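Local coordinates for vacuolar protein sorting-associated protein 53 (Saccharomyces cerevisiae, PDB 3NS4) that helps link endosome-derived vesicles to the late Golgi in retrograde transport, as a GARP-complex subunit represented here by its C-terminal helical domain, at residues K24-M35 with F85-S93. The protein carries 2 engineered substitutions. Residues are numbered along the deposited sequence; the frame is centred on the assembly and turned at random.
Sequences KWNFLDKVIDIM and FHTLPESVS. Engineered in segment 24-35: M35 (natural residue Ile). With BA (barium ion), chain C.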
loop_
_atom_site.group_PDB
_atom_site.type_symbol
_atom_site.label_atom_id
_atom_site.label_comp_id
_atom_site.label_asym_id
_atom_site.label_seq_id
_atom_site.Cartn_x
_atom_site.Cartn_y
_atom_site.Cartn_z
ATOM N N LYS A 24 22.211 15.513 8.098
ATOM C CA LYS A 24 21.919 14.333 8.883
ATOM C C LYS A 24 20.434 14.102 9.058
ATOM O O LYS A 24 19.987 12.968 9.044
ATOM C CB LYS A 24 22.670 14.315 10.210
ATOM C CG LYS A 24 22.363 15.443 11.142
ATOM C CD LYS A 24 23.263 15.419 12.382
ATOM C CE LYS A 24 22.792 16.434 13.407
ATOM N NZ LYS A 24 23.596 16.300 14.626
ATOM N N TRP A 25 19.650 15.158 9.187
ATOM C CA TRP A 25 18.221 14.948 9.319
ATOM C C TRP A 25 17.635 14.610 7.963
ATOM O O TRP A 25 16.748 13.800 7.890
ATOM C CB TRP A 25 17.508 16.133 9.975
ATOM C CG TRP A 25 18.003 16.435 11.381
ATOM C CD1 TRP A 25 18.828 17.461 11.765
ATOM C CD2 TRP A 25 17.728 15.690 12.571
ATOM N NE1 TRP A 25 19.071 17.406 13.118
ATOM C CE2 TRP A 25 18.409 16.328 13.635
ATOM C CE3 TRP A 25 16.957 14.559 12.846
ATOM C CZ2 TRP A 25 18.350 15.865 14.933
ATOM C CZ3 TRP A 25 16.902 14.097 14.149
ATOM C CH2 TRP A 25 17.595 14.750 15.173
ATOM N N ASN A 26 18.130 15.179 6.875
ATOM C CA ASN A 26 17.553 14.815 5.594
ATOM C C ASN A 26 17.816 13.377 5.283
ATOM O O ASN A 26 16.967 12.692 4.710
ATOM C CB ASN A 26 18.044 15.703 4.471
ATOM C CG ASN A 26 17.446 17.105 4.537
ATOM O OD1 ASN A 26 16.515 17.388 5.311
ATOM N ND2 ASN A 26 17.994 17.996 3.729
ATOM N N PHE A 27 18.993 12.927 5.690
ATOM C CA PHE A 27 19.405 11.559 5.538
ATOM C C PHE A 27 18.447 10.639 6.298
ATOM O O PHE A 27 17.935 9.679 5.746
ATOM C CB PHE A 27 20.810 11.433 6.079
ATOM C CG PHE A 27 21.462 10.119 5.792
ATOM C CD1 PHE A 27 22.197 9.938 4.643
ATOM C CD2 PHE A 27 21.359 9.065 6.679
ATOM C CE1 PHE A 27 22.820 8.727 4.376
ATOM C CE2 PHE A 27 21.988 7.858 6.419
ATOM C CZ PHE A 27 22.720 7.695 5.266
ATOM N N LEU A 28 18.153 10.929 7.554
ATOM C CA LEU A 28 17.207 10.070 8.237
ATOM C C LEU A 28 15.892 10.054 7.503
ATOM O O LEU A 28 15.221 9.045 7.489
ATOM C CB LEU A 28 16.996 10.468 9.679
ATOM C CG LEU A 28 18.222 10.488 10.561
ATOM C CD1 LEU A 28 17.755 10.597 11.976
ATOM C CD2 LEU A 28 19.041 9.237 10.384
ATOM N N ASP A 29 15.526 11.166 6.890
ATOM C CA ASP A 29 14.289 11.216 6.154
ATOM C C ASP A 29 14.350 10.190 5.047
ATOM O O ASP A 29 13.374 9.441 4.832
ATOM C CB ASP A 29 14.000 12.614 5.589
ATOM C CG ASP A 29 13.078 13.476 6.486
ATOM O OD1 ASP A 29 12.278 12.955 7.294
ATOM O OD2 ASP A 29 13.118 14.714 6.331
ATOM N N LYS A 30 15.505 10.137 4.366
ATOM C CA LYS A 30 15.702 9.158 3.271
ATOM C C LYS A 30 15.687 7.721 3.759
ATOM O O LYS A 30 15.024 6.884 3.138
ATOM C CB LYS A 30 16.934 9.416 2.428
ATOM C CG LYS A 30 16.866 10.723 1.743
ATOM C CD LYS A 30 15.631 10.928 0.813
ATOM C CE LYS A 30 15.532 12.437 0.404
ATOM N NZ LYS A 30 14.557 12.741 -0.676
ATOM N N VAL A 31 16.391 7.434 4.859
ATOM C CA VAL A 31 16.373 6.089 5.420
ATOM C C VAL A 31 14.912 5.702 5.656
ATOM O O VAL A 31 14.430 4.676 5.189
ATOM C CB VAL A 31 17.156 6.029 6.690
ATOM C CG1 VAL A 31 17.212 4.660 7.153
ATOM C CG2 VAL A 31 18.518 6.458 6.393
ATOM N N ILE A 32 14.181 6.562 6.330
ATOM C CA ILE A 32 12.785 6.278 6.520
ATOM C C ILE A 32 12.082 5.883 5.226
ATOM O O ILE A 32 11.530 4.789 5.172
ATOM C CB ILE A 32 12.057 7.427 7.177
ATOM C CG1 ILE A 32 12.500 7.534 8.636
ATOM C CG2 ILE A 32 10.539 7.190 7.058
ATOM C CD1 ILE A 32 12.106 8.813 9.258
ATOM N N ASP A 33 12.106 6.739 4.195
ATOM C CA ASP A 33 11.427 6.400 2.925
ATOM C C ASP A 33 11.931 5.108 2.268
ATOM O O ASP A 33 11.142 4.356 1.712
ATOM C CB ASP A 33 11.458 7.532 1.897
ATOM C CG ASP A 33 10.609 8.787 2.304
ATOM O OD1 ASP A 33 10.957 9.904 1.817
ATOM O OD2 ASP A 33 9.617 8.691 3.077
ATOM N N ILE A 34 13.229 4.841 2.339
ATOM C CA ILE A 34 13.790 3.616 1.778
ATOM C C ILE A 34 13.131 2.423 2.454
ATOM O O ILE A 34 12.529 1.564 1.779
ATOM C CB ILE A 34 15.306 3.611 1.964
ATOM C CG1 ILE A 34 15.939 4.559 0.955
ATOM C CG2 ILE A 34 15.898 2.254 1.742
ATOM C CD1 ILE A 34 17.268 5.020 1.319
HETATM N N MSE A 35 13.194 2.387 3.789
HETATM C CA MSE A 35 12.572 1.298 4.527
HETATM C C MSE A 35 11.084 1.202 4.232
HETATM O O MSE A 35 10.557 0.106 4.111
HETATM C CB MSE A 35 12.808 1.417 6.024
HETATM C CG MSE A 35 14.253 1.352 6.409
HETATM SE SE MSE A 35 15.203 -0.231 5.751
HETATM C CE MSE A 35 14.047 -1.615 6.534
ATOM N N PHE A 85 12.374 3.151 13.666
ATOM C CA PHE A 85 12.200 4.560 13.346
ATOM C C PHE A 85 12.316 5.470 14.547
ATOM O O PHE A 85 12.918 6.511 14.396
ATOM C CB PHE A 85 10.848 4.776 12.710
ATOM C CG PHE A 85 10.788 4.387 11.274
ATOM C CD1 PHE A 85 11.857 3.763 10.659
ATOM C CD2 PHE A 85 9.610 4.557 10.557
ATOM C CE1 PHE A 85 11.779 3.375 9.322
ATOM C CE2 PHE A 85 9.532 4.167 9.221
ATOM C CZ PHE A 85 10.617 3.569 8.604
ATOM N N HIS A 86 11.734 5.104 15.709
ATOM C CA HIS A 86 11.805 5.989 16.868
ATOM C C HIS A 86 13.226 6.141 17.381
ATOM O O HIS A 86 13.580 7.155 17.989
ATOM C CB HIS A 86 10.844 5.576 17.973
ATOM C CG HIS A 86 9.414 5.872 17.655
ATOM N ND1 HIS A 86 9.046 6.878 16.786
ATOM C CD2 HIS A 86 8.263 5.363 18.158
ATOM C CE1 HIS A 86 7.729 6.932 16.719
ATOM N NE2 HIS A 86 7.230 6.029 17.547
ATOM N N THR A 87 14.033 5.164 17.039
ATOM C CA THR A 87 15.430 5.053 17.360
ATOM C C THR A 87 16.377 5.828 16.435
ATOM O O THR A 87 17.430 6.275 16.878
ATOM C CB THR A 87 15.699 3.523 17.381
ATOM O OG1 THR A 87 15.334 3.020 18.668
ATOM C CG2 THR A 87 17.068 3.133 17.075
ATOM N N LEU A 88 16.026 6.018 15.168
ATOM C CA LEU A 88 16.953 6.730 14.275
ATOM C C LEU A 88 17.545 8.050 14.811
ATOM O O LEU A 88 18.767 8.212 14.777
ATOM C CB LEU A 88 16.379 6.917 12.875
ATOM C CG LEU A 88 16.120 5.597 12.157
ATOM C CD1 LEU A 88 15.460 5.857 10.855
ATOM C CD2 LEU A 88 17.386 4.818 11.970
ATOM N N PRO A 89 16.691 8.982 15.312
ATOM C CA PRO A 89 17.175 10.256 15.851
ATOM C C PRO A 89 18.345 10.070 16.794
ATOM O O PRO A 89 19.305 10.834 16.736
ATOM C CB PRO A 89 15.983 10.774 16.626
ATOM C CG PRO A 89 14.844 10.269 15.885
ATOM C CD PRO A 89 15.218 8.933 15.330
ATOM N N GLU A 90 18.292 9.063 17.660
ATOM C CA GLU A 90 19.431 8.831 18.557
ATOM C C GLU A 90 20.722 8.582 17.778
ATOM O O GLU A 90 21.768 8.725 18.337
ATOM C CB GLU A 90 19.202 7.692 19.598
ATOM C CG GLU A 90 18.098 7.803 20.646
ATOM C CD GLU A 90 17.771 6.506 21.448
ATOM O OE1 GLU A 90 18.338 5.437 21.148
ATOM O OE2 GLU A 90 16.927 6.544 22.377
ATOM N N SER A 91 20.684 8.230 16.503
ATOM C CA SER A 91 21.941 7.971 15.816
ATOM C C SER A 91 22.676 9.244 15.434
ATOM O O SER A 91 23.873 9.204 15.207
ATOM C CB SER A 91 21.730 7.101 14.587
ATOM O OG SER A 91 21.019 7.816 13.608
ATOM N N VAL A 92 21.977 10.371 15.380
ATOM C CA VAL A 92 22.613 11.630 14.995
ATOM C C VAL A 92 22.766 12.604 16.161
ATOM O O VAL A 92 23.099 13.764 15.942
ATOM C CB VAL A 92 21.843 12.386 13.866
ATOM C CG1 VAL A 92 21.422 11.457 12.735
ATOM C CG2 VAL A 92 20.628 13.094 14.410
ATOM N N SER A 93 22.557 12.147 17.393
ATOM C CA SER A 93 22.581 13.054 18.524
ATOM C C SER A 93 23.512 12.670 19.590
ATOM O O SER A 93 23.410 11.585 20.144
ATOM C CB SER A 93 21.213 13.129 19.182
ATOM O OG SER A 93 20.224 13.462 18.236
HETATM BA BA BA C . 23.733 8.870 20.415
#
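With chi1 at 61°, K24 sets its CG between its own backbone N and carbonyl carbon; beyond CG the chain is fully extended, which carries it past V92 and brings NZ to V92 O, where it hydrogen-bonds (2.9 Å); the same amine also salt-bridges D21. The C=O...N angle of 163° places the amine nearly in line with the carbonyl. Three side chains pack on V92. K24 CD lies 3.7 Å from V92 CB, W25 presents a ring face to CG2, and L28 meets CG1 tip to tip. The W25 contact qualifies as CH-pi: V92 CG2 is 3.7 Å from the centroid of the six-membered ring, 18° off the normal. Farther along, L28 CD1 packs 4.0 Å from L88 CB, and I32 CG1 sits over the centre of the F85 ring at 4.2 Å, while CB of the engineered selenomethionine M35 meets that ring at its edge. S91 OG and S91 N both donate to L88 O; nearby, E90 O and S93 O bind a barium ion. Within the helical bundle, helix 20-47 thus packs beside the end region of helix 64-87, while W25 touches S103 and D29 salt-bridges R106, both on helix 102-125.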